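Local coordinates for tRNA (guanine-N(1)-)-methyltransferase (Corynebacterium diphtheriae, PDB 7KFF), which catalyses transfer of a methyl group from S-adenosyl-L-methionine to N1 of guanine 37 in tRNA, at the interface of chains A and B. Residues are numbered along the deposited sequence; one frame, centred on the assembly and turned at random. Chains: chain A/B, tRNA (guanine-N(1)-)-methyltransferase.

The interface of chains A and B. Residues chain A 191-192, 194, 196, 205; chain B 191, 194, 205, 209.
A:Ile191 and B:Ile191 meet near the two-fold axis, each on a loop just past strand 185-190 that takes a near-helical step at the isoleucine and is then extended at A:Gly192 and again at A:Tyr194, while A:Val205 and its twin come in from helix 200-211. This is the knotted methyltransferase fold of TrmD, a SPOUT-family enzyme that works as a homodimer, and the loop lies within the stretch of sequence that supplies the SAH pocket.

The phenols are swapped. The hydroxyl OH of A:Tyr194 donates to the main-chain O of B:Ile191 over 2.8 Å, and B:Tyr194 returns the same bond to A:Ile191. Each hydroxyl meets its carbonyl from the side, at a bent 132° angle at oxygen and 17° off the carbonyl plane, and the accepting oxygen lies in the plane of the tyrosine ring at its edge. The two accepting oxygens, A:Ile191 O and B:Ile191 O, approach to 3.2 Å; neither can donate to the other, and the two phenol protons probably ease that opposition.

With CG set between backbone N and carbonyl carbon (chi1 42°), the ring of A:Tyr194 folds back over the peptide of A:Gly192 and its hydroxyl reaches B:Ile191. The C of A:Gly192 sits 3.7 Å above the ring plane, near the rim. From the opposite face, just beyond the rim, methyl CG1 of B:Val205 meets CE1 of A:Tyr194 at 3.6 Å, the valine crossing the phenol at about a right angle.

The other valine branch works on the axis: CG2 of A:Val205 touches CG2 of B:Val205 at 3.6 Å, again nearly perpendicular. That same methyl of A:Val205 also meets the end of B:Ile191, CD1, tip to tip at 3.8 Å. Farther out, methyl CD2 of A:Leu196 comes within 3.9 Å of B:Val205 CG1, with B:Ala209, one turn along the helix, offering its CB more loosely to the same leucine branch.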
loop_
_atom_site.group_PDB
_atom_site.type_symbol
_atom_site.label_atom_id
_atom_site.label_comp_id
_atom_site.label_asym_id
_atom_site.label_seq_id
_atom_site.Cartn_x
_atom_site.Cartn_y
_atom_site.Cartn_z
ATOM N N ILE A 191 -1.902 -5.619 -1.246
ATOM C CA ILE A 191 -2.231 -4.339 -0.610
ATOM C C ILE A 191 -3.163 -3.468 -1.452
ATOM O O ILE A 191 -3.638 -2.430 -0.962
ATOM C CB ILE A 191 -0.994 -3.563 -0.094
ATOM C CG1 ILE A 191 -0.078 -3.137 -1.252
ATOM C CG2 ILE A 191 -0.275 -4.383 0.959
ATOM C CD1 ILE A 191 0.875 -2.023 -0.877
ATOM N N GLY A 192 -3.464 -3.868 -2.683
ATOM C CA GLY A 192 -4.388 -3.117 -3.514
ATOM C C GLY A 192 -4.291 -3.551 -4.952
ATOM O O GLY A 192 -3.391 -4.310 -5.338
ATOM N N TYR A 194 -3.154 -2.785 -7.852
ATOM C CA TYR A 194 -2.126 -2.073 -8.598
ATOM C C TYR A 194 -0.871 -2.923 -8.474
ATOM O O TYR A 194 -0.795 -3.819 -7.626
ATOM C CB TYR A 194 -1.907 -0.647 -8.077
ATOM C CG TYR A 194 -1.910 -0.536 -6.582
ATOM C CD1 TYR A 194 -0.792 -0.877 -5.845
ATOM C CD2 TYR A 194 -3.036 -0.103 -5.899
ATOM C CE1 TYR A 194 -0.791 -0.801 -4.457
ATOM C CE2 TYR A 194 -3.043 0.008 -4.527
ATOM C CZ TYR A 194 -1.908 -0.346 -3.811
ATOM O OH TYR A 194 -1.885 -0.274 -2.448
ATOM N N LEU A 196 3.129 -3.408 -7.983
ATOM C CA LEU A 196 4.359 -2.904 -7.411
ATOM C C LEU A 196 5.562 -3.614 -8.021
ATOM O O LEU A 196 5.427 -4.559 -8.801
ATOM C CB LEU A 196 4.374 -3.152 -5.905
ATOM C CG LEU A 196 3.136 -2.596 -5.202
ATOM C CD1 LEU A 196 3.111 -3.063 -3.763
ATOM C CD2 LEU A 196 3.055 -1.086 -5.330
ATOM N N VAL A 205 3.877 -1.384 4.545
ATOM C CA VAL A 205 2.465 -1.038 4.666
ATOM C C VAL A 205 1.802 -1.872 5.746
ATOM O O VAL A 205 1.135 -1.348 6.651
ATOM C CB VAL A 205 1.762 -1.212 3.313
ATOM C CG1 VAL A 205 0.254 -1.185 3.491
ATOM C CG2 VAL A 205 2.212 -0.148 2.316
ATOM N N ILE B 191 -4.314 4.226 -0.525
ATOM C CA ILE B 191 -3.739 3.001 -1.091
ATOM C C ILE B 191 -4.534 1.742 -0.740
ATOM O O ILE B 191 -4.240 0.664 -1.282
ATOM C CB ILE B 191 -2.223 2.842 -0.823
ATOM C CG1 ILE B 191 -1.933 2.686 0.680
ATOM C CG2 ILE B 191 -1.464 3.993 -1.455
ATOM C CD1 ILE B 191 -0.571 2.091 0.964
ATOM N N TYR B 194 -7.479 0.401 4.823
ATOM C CA TYR B 194 -6.783 0.076 6.060
ATOM C C TYR B 194 -6.094 1.361 6.490
ATOM O O TYR B 194 -5.964 2.304 5.700
ATOM C CB TYR B 194 -5.788 -1.078 5.885
ATOM C CG TYR B 194 -4.993 -1.012 4.615
ATOM C CD1 TYR B 194 -3.898 -0.175 4.509
ATOM C CD2 TYR B 194 -5.342 -1.775 3.512
ATOM C CE1 TYR B 194 -3.169 -0.086 3.329
ATOM C CE2 TYR B 194 -4.613 -1.724 2.346
ATOM C CZ TYR B 194 -3.521 -0.871 2.264
ATOM O OH TYR B 194 -2.789 -0.774 1.117
ATOM N N VAL B 205 4.717 3.310 -2.097
ATOM C CA VAL B 205 3.830 2.449 -2.873
ATOM C C VAL B 205 3.535 3.068 -4.226
ATOM O O VAL B 205 3.687 2.428 -5.277
ATOM C CB VAL B 205 2.541 2.177 -2.087
ATOM C CG1 VAL B 205 1.483 1.575 -2.996
ATOM C CG2 VAL B 205 2.806 1.273 -0.886
ATOM N N ALA B 209 4.681 1.886 -8.235
ATOM C CA ALA B 209 3.702 1.550 -9.259
ATOM C C ALA B 209 3.781 2.483 -10.455
ATOM O O ALA B 209 3.532 2.062 -11.589
ATOM C CB ALA B 209 2.304 1.554 -8.662
#